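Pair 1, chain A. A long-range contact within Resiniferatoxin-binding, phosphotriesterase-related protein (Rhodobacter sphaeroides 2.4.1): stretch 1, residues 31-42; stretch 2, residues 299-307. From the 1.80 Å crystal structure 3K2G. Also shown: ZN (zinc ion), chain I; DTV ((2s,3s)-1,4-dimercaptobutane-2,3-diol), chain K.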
# COMPACT_ATOMS: atom_id res chain seq x y z
N THR A 31 -33.74 0.65 -7.72
CA THR A 31 -33.78 2.07 -7.38
C THR A 31 -32.48 2.87 -7.39
O THR A 31 -31.41 2.34 -7.12
CB THR A 31 -34.39 2.22 -5.96
OG1 THR A 31 -35.69 1.61 -5.93
CG2 THR A 31 -34.49 3.68 -5.55
N LEU A 32 -32.62 4.16 -7.70
CA LEU A 32 -31.51 5.10 -7.68
C LEU A 32 -31.80 5.94 -6.43
O LEU A 32 -32.76 6.71 -6.40
CB LEU A 32 -31.49 5.98 -8.93
CG LEU A 32 -31.01 5.36 -10.25
CD1 LEU A 32 -31.17 6.37 -11.39
CD2 LEU A 32 -29.55 4.96 -10.12
N MSE A 33 -30.97 5.77 -5.41
CA MSE A 33 -31.13 6.47 -4.14
C MSE A 33 -30.84 7.96 -4.11
O MSE A 33 -31.22 8.65 -3.16
CB MSE A 33 -30.25 5.80 -3.08
CG MSE A 33 -30.79 4.48 -2.54
SE MSE A 33 -32.46 4.62 -1.66
CE MSE A 33 -32.00 6.03 -0.44
N HIS A 34 -30.17 8.48 -5.13
CA HIS A 34 -29.83 9.89 -5.09
C HIS A 34 -29.70 10.53 -6.46
O HIS A 34 -28.65 10.46 -7.10
CB HIS A 34 -28.53 10.03 -4.29
CG HIS A 34 -28.16 11.44 -3.96
ND1 HIS A 34 -27.86 11.84 -2.68
CD2 HIS A 34 -28.00 12.53 -4.75
CE1 HIS A 34 -27.53 13.12 -2.69
NE2 HIS A 34 -27.60 13.56 -3.93
N GLU A 35 -30.78 11.17 -6.90
CA GLU A 35 -30.80 11.84 -8.20
C GLU A 35 -31.63 13.11 -8.12
O GLU A 35 -32.58 13.20 -7.34
CB GLU A 35 -31.45 10.94 -9.26
CG GLU A 35 -30.87 9.55 -9.39
CD GLU A 35 -29.43 9.55 -9.89
OE1 GLU A 35 -29.05 10.49 -10.62
OE2 GLU A 35 -28.69 8.60 -9.55
N HIS A 36 -31.25 14.11 -8.91
CA HIS A 36 -32.01 15.35 -8.94
C HIS A 36 -32.69 15.36 -10.30
O HIS A 36 -32.03 15.20 -11.33
CB HIS A 36 -31.09 16.55 -8.80
CG HIS A 36 -30.37 16.59 -7.49
ND1 HIS A 36 -30.97 17.04 -6.33
CD2 HIS A 36 -29.14 16.17 -7.14
CE1 HIS A 36 -30.13 16.90 -5.32
NE2 HIS A 36 -29.01 16.37 -5.78
N LEU A 37 -34.01 15.51 -10.31
CA LEU A 37 -34.77 15.52 -11.55
C LEU A 37 -34.96 16.93 -12.08
O LEU A 37 -35.09 17.14 -13.28
CB LEU A 37 -36.12 14.83 -11.32
CG LEU A 37 -35.92 13.41 -10.78
CD1 LEU A 37 -37.26 12.71 -10.65
CD2 LEU A 37 -35.01 12.64 -11.71
N GLN A 38 -34.96 17.88 -11.16
CA GLN A 38 -35.09 19.31 -11.44
C GLN A 38 -34.40 20.00 -10.27
O GLN A 38 -34.53 19.56 -9.14
CB GLN A 38 -36.57 19.72 -11.45
CG GLN A 38 -37.40 19.21 -12.61
CD GLN A 38 -37.02 19.84 -13.93
OE1 GLN A 38 -36.12 19.38 -14.63
NE2 GLN A 38 -37.71 20.93 -14.28
N ASN A 39 -33.66 21.07 -10.52
CA ASN A 39 -33.00 21.78 -9.43
C ASN A 39 -32.46 23.13 -9.88
O ASN A 39 -32.58 23.50 -11.05
CB ASN A 39 -31.86 20.94 -8.84
CG ASN A 39 -30.66 20.85 -9.76
OD1 ASN A 39 -30.69 21.35 -10.89
ND2 ASN A 39 -29.59 20.22 -9.29
N ASP A 40 -31.86 23.85 -8.94
CA ASP A 40 -31.29 25.16 -9.22
C ASP A 40 -29.98 25.33 -8.45
O ASP A 40 -29.98 25.44 -7.22
CB ASP A 40 -32.30 26.25 -8.84
CG ASP A 40 -31.74 27.65 -9.02
OD1 ASP A 40 -31.15 27.92 -10.09
OD2 ASP A 40 -31.90 28.47 -8.09
N CYS A 41 -28.86 25.35 -9.18
CA CYS A 41 -27.54 25.49 -8.57
C CYS A 41 -26.83 26.78 -8.99
O CYS A 41 -25.61 26.87 -8.93
CB CYS A 41 -26.67 24.30 -8.96
SG CYS A 41 -27.25 22.71 -8.34
N ARG A 42 -27.60 27.78 -9.41
CA ARG A 42 -27.03 29.05 -9.85
C ARG A 42 -26.18 29.75 -8.78
O ARG A 42 -25.28 30.52 -9.12
CB ARG A 42 -28.15 29.99 -10.31
CG ARG A 42 -28.94 29.47 -11.50
CD ARG A 42 -29.94 30.50 -12.00
NE ARG A 42 -29.29 31.75 -12.39
CZ ARG A 42 -28.39 31.85 -13.36
NH1 ARG A 42 -28.01 30.78 -14.05
NH2 ARG A 42 -27.85 33.04 -13.65
N ILE A 299 -24.04 -0.48 1.44
CA ILE A 299 -23.62 0.22 0.23
C ILE A 299 -24.75 0.64 -0.71
O ILE A 299 -25.58 -0.18 -1.11
CB ILE A 299 -22.61 -0.63 -0.56
CG1 ILE A 299 -21.42 -0.99 0.35
CG2 ILE A 299 -22.13 0.13 -1.79
CD1 ILE A 299 -20.40 -1.89 -0.29
N LEU A 300 -24.75 1.92 -1.07
CA LEU A 300 -25.75 2.49 -1.98
C LEU A 300 -25.05 3.11 -3.19
O LEU A 300 -23.94 3.64 -3.06
CB LEU A 300 -26.58 3.56 -1.27
CG LEU A 300 -27.40 3.10 -0.06
CD1 LEU A 300 -28.14 4.28 0.55
CD2 LEU A 300 -28.39 2.02 -0.49
N LEU A 301 -25.70 3.06 -4.35
CA LEU A 301 -25.14 3.57 -5.61
C LEU A 301 -26.09 4.51 -6.36
O LEU A 301 -27.28 4.24 -6.44
CB LEU A 301 -24.83 2.41 -6.54
CG LEU A 301 -24.00 1.22 -6.05
CD1 LEU A 301 -24.04 0.12 -7.11
CD2 LEU A 301 -22.58 1.65 -5.76
N SER A 302 -25.56 5.58 -6.93
CA SER A 302 -26.38 6.51 -7.71
C SER A 302 -25.45 7.45 -8.50
O SER A 302 -24.23 7.32 -8.39
CB SER A 302 -27.31 7.31 -6.78
OG SER A 302 -28.64 7.29 -7.27
N HIS A 303 -26.02 8.36 -9.30
CA HIS A 303 -25.20 9.29 -10.10
C HIS A 303 -25.14 10.72 -9.56
O HIS A 303 -24.21 11.47 -9.87
CB HIS A 303 -25.69 9.42 -11.55
CG HIS A 303 -26.15 8.15 -12.19
ND1 HIS A 303 -27.36 7.56 -11.89
CD2 HIS A 303 -25.61 7.42 -13.18
CE1 HIS A 303 -27.55 6.52 -12.67
NE2 HIS A 303 -26.50 6.41 -13.47
N ASP A 304 -26.14 11.11 -8.79
CA ASP A 304 -26.24 12.47 -8.29
C ASP A 304 -26.27 13.45 -9.48
O ASP A 304 -25.55 14.45 -9.51
CB ASP A 304 -25.07 12.84 -7.37
CG ASP A 304 -25.29 14.19 -6.69
OD1 ASP A 304 -26.46 14.60 -6.57
OD2 ASP A 304 -24.30 14.84 -6.27
N VAL A 305 -27.08 13.12 -10.48
CA VAL A 305 -27.24 14.00 -11.63
C VAL A 305 -27.72 15.32 -11.03
O VAL A 305 -28.75 15.35 -10.34
CB VAL A 305 -28.32 13.47 -12.59
CG1 VAL A 305 -28.69 14.54 -13.60
CG2 VAL A 305 -27.82 12.22 -13.29
N PHE A 306 -26.99 16.41 -11.27
CA PHE A 306 -27.39 17.69 -10.72
C PHE A 306 -27.10 18.89 -11.62
O PHE A 306 -27.30 20.03 -11.21
CB PHE A 306 -26.74 17.89 -9.33
CG PHE A 306 -25.30 18.31 -9.38
CD1 PHE A 306 -24.94 19.62 -9.08
CD2 PHE A 306 -24.31 17.40 -9.70
CE1 PHE A 306 -23.60 20.01 -9.10
CE2 PHE A 306 -22.97 17.78 -9.74
CZ PHE A 306 -22.61 19.09 -9.43
N VAL A 307 -26.63 18.62 -12.83
CA VAL A 307 -26.35 19.67 -13.82
C VAL A 307 -26.66 19.11 -15.21
O VAL A 307 -26.60 17.90 -15.42
CB VAL A 307 -24.87 20.14 -13.80
CG1 VAL A 307 -24.57 20.87 -12.49
CG2 VAL A 307 -23.94 18.95 -13.98
ZN ZN I . -27.29 15.65 -4.67
S1 DTV K . -21.24 21.39 -3.27
C1 DTV K . -23.07 21.22 -3.55
C2 DTV K . -23.52 21.71 -4.93
O2 DTV K . -22.87 20.92 -5.91
C3 DTV K . -25.05 21.55 -5.08
O3 DTV K . -25.39 20.19 -4.98
C4 DTV K . -25.55 22.06 -6.43
S4 DTV K . -27.18 22.84 -6.31
O HOH W 1 -29.51 3.34 -5.63
O HOH W 2 -25.62 16.55 -4.18

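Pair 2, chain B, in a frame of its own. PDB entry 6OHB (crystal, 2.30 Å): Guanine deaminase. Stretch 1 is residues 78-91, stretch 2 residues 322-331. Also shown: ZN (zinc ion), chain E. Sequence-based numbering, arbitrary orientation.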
# COMPACT_ATOMS: atom_id res chain seq x y z
N PHE B 78 -0.97 -11.54 -15.21
CA PHE B 78 -2.07 -10.92 -14.49
C PHE B 78 -3.06 -10.25 -15.43
O PHE B 78 -2.70 -9.75 -16.50
CB PHE B 78 -1.53 -9.91 -13.47
CG PHE B 78 -0.60 -10.52 -12.46
CD1 PHE B 78 -0.94 -11.70 -11.81
CD2 PHE B 78 0.62 -9.93 -12.17
CE1 PHE B 78 -0.08 -12.27 -10.89
CE2 PHE B 78 1.48 -10.50 -11.25
CZ PHE B 78 1.12 -11.67 -10.61
N VAL B 79 -4.31 -10.21 -14.98
CA VAL B 79 -5.44 -9.70 -15.75
C VAL B 79 -6.02 -8.50 -15.00
O VAL B 79 -6.59 -8.66 -13.91
CB VAL B 79 -6.51 -10.78 -15.97
CG1 VAL B 79 -7.67 -10.22 -16.77
CG2 VAL B 79 -5.90 -12.00 -16.66
N ASP B 80 -5.90 -7.32 -15.60
CA ASP B 80 -6.34 -6.06 -15.02
C ASP B 80 -7.66 -5.66 -15.69
O ASP B 80 -7.66 -5.24 -16.85
CB ASP B 80 -5.27 -4.99 -15.23
CG ASP B 80 -5.48 -3.76 -14.35
OD1 ASP B 80 -6.63 -3.47 -13.96
OD2 ASP B 80 -4.47 -3.09 -14.06
N THR B 81 -8.76 -5.73 -14.95
CA THR B 81 -10.08 -5.62 -15.57
C THR B 81 -10.65 -4.20 -15.62
O THR B 81 -11.76 -4.03 -16.12
CB THR B 81 -11.08 -6.54 -14.86
OG1 THR B 81 -11.21 -6.16 -13.48
CG2 THR B 81 -10.64 -8.00 -14.96
N HIS B 82 -9.92 -3.18 -15.16
CA HIS B 82 -10.37 -1.79 -15.34
C HIS B 82 -9.18 -0.87 -15.12
O HIS B 82 -8.67 -0.77 -13.99
CB HIS B 82 -11.52 -1.44 -14.40
CG HIS B 82 -11.99 -0.02 -14.53
ND1 HIS B 82 -12.71 0.43 -15.62
CD2 HIS B 82 -11.85 1.05 -13.71
CE1 HIS B 82 -12.98 1.71 -15.47
NE2 HIS B 82 -12.48 2.11 -14.31
N ILE B 83 -8.74 -0.20 -16.17
CA ILE B 83 -7.62 0.74 -16.09
C ILE B 83 -7.82 1.80 -17.16
O ILE B 83 -8.32 1.51 -18.25
CB ILE B 83 -6.27 -0.01 -16.22
CG1 ILE B 83 -5.10 0.96 -16.08
CG2 ILE B 83 -6.21 -0.82 -17.51
CD1 ILE B 83 -3.75 0.27 -15.97
N HIS B 84 -7.46 3.04 -16.83
CA HIS B 84 -7.61 4.19 -17.73
C HIS B 84 -6.24 4.51 -18.34
O HIS B 84 -5.32 4.92 -17.62
CB HIS B 84 -8.19 5.40 -16.98
CG HIS B 84 -9.59 5.21 -16.45
ND1 HIS B 84 -10.70 5.80 -17.03
CD2 HIS B 84 -10.06 4.57 -15.35
CE1 HIS B 84 -11.78 5.50 -16.34
NE2 HIS B 84 -11.42 4.75 -15.32
N TYR B 85 -6.10 4.30 -19.65
CA TYR B 85 -4.86 4.62 -20.35
C TYR B 85 -4.42 6.08 -20.24
O TYR B 85 -3.24 6.32 -19.92
CB TYR B 85 -4.99 4.16 -21.82
CG TYR B 85 -4.33 5.03 -22.88
CD1 TYR B 85 -2.95 5.22 -22.92
CD2 TYR B 85 -5.10 5.64 -23.87
CE1 TYR B 85 -2.36 6.01 -23.89
CE2 TYR B 85 -4.52 6.42 -24.86
CZ TYR B 85 -3.15 6.60 -24.86
OH TYR B 85 -2.57 7.39 -25.84
N PRO B 86 -5.27 7.10 -20.50
CA PRO B 86 -4.76 8.48 -20.54
C PRO B 86 -4.75 9.18 -19.18
O PRO B 86 -5.16 10.34 -19.09
CB PRO B 86 -5.73 9.17 -21.50
CG PRO B 86 -7.03 8.49 -21.22
CD PRO B 86 -6.69 7.04 -20.89
N GLN B 87 -4.29 8.50 -18.13
CA GLN B 87 -4.36 9.08 -16.79
C GLN B 87 -3.14 8.78 -15.93
O GLN B 87 -3.18 9.03 -14.72
CB GLN B 87 -5.62 8.59 -16.07
CG GLN B 87 -6.91 9.18 -16.60
CD GLN B 87 -8.12 8.68 -15.84
OE1 GLN B 87 -7.99 8.02 -14.81
NE2 GLN B 87 -9.31 9.00 -16.34
N SER B 88 -2.05 8.26 -16.51
CA SER B 88 -0.91 7.84 -15.70
C SER B 88 -0.29 9.01 -14.94
O SER B 88 0.16 8.85 -13.81
CB SER B 88 0.14 7.17 -16.59
OG SER B 88 -0.39 6.02 -17.23
N GLU B 89 -0.28 10.20 -15.55
CA GLU B 89 0.39 11.36 -14.97
C GLU B 89 -0.47 12.13 -13.97
O GLU B 89 0.03 13.07 -13.34
CB GLU B 89 0.86 12.31 -16.08
CG GLU B 89 -0.26 12.99 -16.84
CD GLU B 89 -0.67 12.23 -18.10
OE1 GLU B 89 -0.76 10.98 -18.05
OE2 GLU B 89 -0.89 12.88 -19.14
N MET B 90 -1.73 11.74 -13.79
CA MET B 90 -2.66 12.52 -12.99
C MET B 90 -2.19 12.64 -11.54
O MET B 90 -1.98 11.64 -10.85
CB MET B 90 -4.05 11.89 -13.04
CG MET B 90 -5.19 12.90 -12.98
SD MET B 90 -6.76 12.16 -12.49
CE MET B 90 -6.72 10.64 -13.40
N VAL B 91 -2.04 13.88 -11.08
CA VAL B 91 -1.74 14.19 -9.69
C VAL B 91 -2.94 14.94 -9.12
O VAL B 91 -3.30 16.02 -9.62
CB VAL B 91 -0.46 15.02 -9.55
CG1 VAL B 91 -0.20 15.36 -8.08
CG2 VAL B 91 0.72 14.27 -10.15
N VAL B 322 -16.29 -11.65 -10.74
CA VAL B 322 -15.54 -10.49 -10.27
C VAL B 322 -14.08 -10.61 -10.72
O VAL B 322 -13.47 -11.67 -10.55
CB VAL B 322 -15.61 -10.33 -8.74
CG1 VAL B 322 -14.64 -9.25 -8.26
CG2 VAL B 322 -17.03 -9.99 -8.31
N GLY B 323 -13.54 -9.52 -11.27
CA GLY B 323 -12.12 -9.40 -11.53
C GLY B 323 -11.57 -8.16 -10.83
O GLY B 323 -12.31 -7.32 -10.31
N MET B 324 -10.24 -8.06 -10.82
CA MET B 324 -9.54 -6.96 -10.16
C MET B 324 -9.12 -5.89 -11.16
O MET B 324 -8.60 -6.21 -12.23
CB MET B 324 -8.31 -7.47 -9.41
CG MET B 324 -8.57 -8.56 -8.39
SD MET B 324 -9.69 -8.08 -7.06
CE MET B 324 -8.86 -6.62 -6.43
N GLY B 325 -9.34 -4.63 -10.81
CA GLY B 325 -8.88 -3.51 -11.61
C GLY B 325 -8.11 -2.52 -10.76
O GLY B 325 -8.32 -2.42 -9.55
N THR B 326 -7.18 -1.82 -11.40
CA THR B 326 -6.39 -0.80 -10.71
C THR B 326 -7.00 0.61 -10.66
O THR B 326 -6.63 1.37 -9.75
CB THR B 326 -4.99 -0.71 -11.34
OG1 THR B 326 -5.09 -0.41 -12.73
CG2 THR B 326 -4.22 -2.01 -11.15
N ASP B 327 -7.96 0.95 -11.54
CA ASP B 327 -8.38 2.33 -11.88
C ASP B 327 -7.18 3.26 -11.86
O ASP B 327 -7.19 4.30 -11.20
CB ASP B 327 -9.56 2.90 -11.04
CG ASP B 327 -10.61 3.61 -11.98
OD1 ASP B 327 -10.29 3.84 -13.11
OD2 ASP B 327 -11.74 4.02 -11.73
N ILE B 328 -6.12 2.85 -12.57
CA ILE B 328 -4.98 3.73 -12.72
C ILE B 328 -5.48 5.07 -13.22
O ILE B 328 -6.41 5.13 -14.03
CB ILE B 328 -3.90 3.12 -13.63
CG1 ILE B 328 -2.94 2.28 -12.79
CG2 ILE B 328 -3.13 4.19 -14.40
CD1 ILE B 328 -2.04 3.16 -11.91
N GLY B 329 -4.88 6.15 -12.73
CA GLY B 329 -5.51 7.45 -12.68
C GLY B 329 -5.84 7.75 -11.23
O GLY B 329 -5.04 8.34 -10.51
N ALA B 330 -7.03 7.32 -10.79
CA ALA B 330 -7.40 7.48 -9.38
C ALA B 330 -6.59 6.53 -8.51
O ALA B 330 -6.19 6.88 -7.40
CB ALA B 330 -8.90 7.25 -9.19
N GLY B 331 -6.36 5.31 -9.00
CA GLY B 331 -5.42 4.43 -8.35
C GLY B 331 -3.99 4.88 -8.59
O GLY B 331 -3.68 5.61 -9.54
ZN ZN E . -12.34 4.05 -13.81
O HOH W 3 -8.50 -9.75 -12.25
O HOH W 4 -9.26 6.46 -13.01

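Superposing N, CA and C atoms of 14 central residues brings pair 2 onto pair 1 with an RMSD of 0.8 Å. In both, a His-X-His segment lies against a strand end that turns into a loop carrying an aspartate; the histidines follow the strand in pair 1 (strand 31-32) and lie within it in pair 2 (strand 78-84). The metal-binding positions match closely: the CA atoms of A:His34 and B:His82 fall 0.2 Å apart, those of A:His36 and B:His84 0.5 Å, and those of A:Asp304 and B:Asp327 0.5 Å. The aspartates have positive phi in both (58° and 35°).

Zinc joins the two stretches in each case. In pair 1 it is bound by A:His34 NE2 and A:His36 NE2, both at 2.2 Å, and by A:Asp304 OD1 at 2.3 Å, with water 2 at 2.0 Å. In pair 2 B:His82 NE2 lies 2.0 Å and B:His84 NE2 1.9 Å from the ion, while B:Asp327 OD1 and OD2 both bind at 2.2 Å. A backbone link accompanies the metal: A:Asp304 N donates weakly to A:His34 O (3.1 Å), and at the matching positions B:Asp327 N donates to B:His82 O (3.1 Å).

Around this common frame, the carboxylate that ties the loop down comes from different positions. In pair 1 it belongs to A:Glu35, whose OE2 accepts from A:Ser302 OG (2.6 Å), A:His303 N (2.7 Å) and A:His303 ND1 (2.9 Å); its OE1 accepts from A:Val305 N (3.3 Å, 169°). The matching B:Ile83 is apolar and packs its CG1 on B:Ile328 CB at 3.5 Å. Here B:Asp80, which matches A:Leu32, supplies the carboxylate: OD1 accepts from B:Thr326 N and OD2 from B:Thr326 OG1, both at 3.1 Å. Thus the backbone amides of A:His303 and B:Thr326, matched positions, both meet a carboxylate.

The strand ends are also joined differently. Water 1 bridges A:Met33 N (2.8 Å) and A:Leu301 O (2.5 Å), whereas the matching B:Thr81 N donates directly to B:Met324 O (2.8 Å, 176°). A:Ser302 OG accepts from A:His34 N (2.9 Å); its counterpart B:Gly325 has no side chain, and an ideal CB there would lie 2.9 Å from B:His82 N, a clash.

At the last matched position, A:Phe306 sets its ring edge toward A:Cys41 SG (5.3 Å from SG to the ring centroid). B:Gly329 instead leaves room for B:Gln87: an ideal CB would sit 1.8 Å from B:Gln87 OE1, and the phi/psi of 108/-88 by itself calls for glycine.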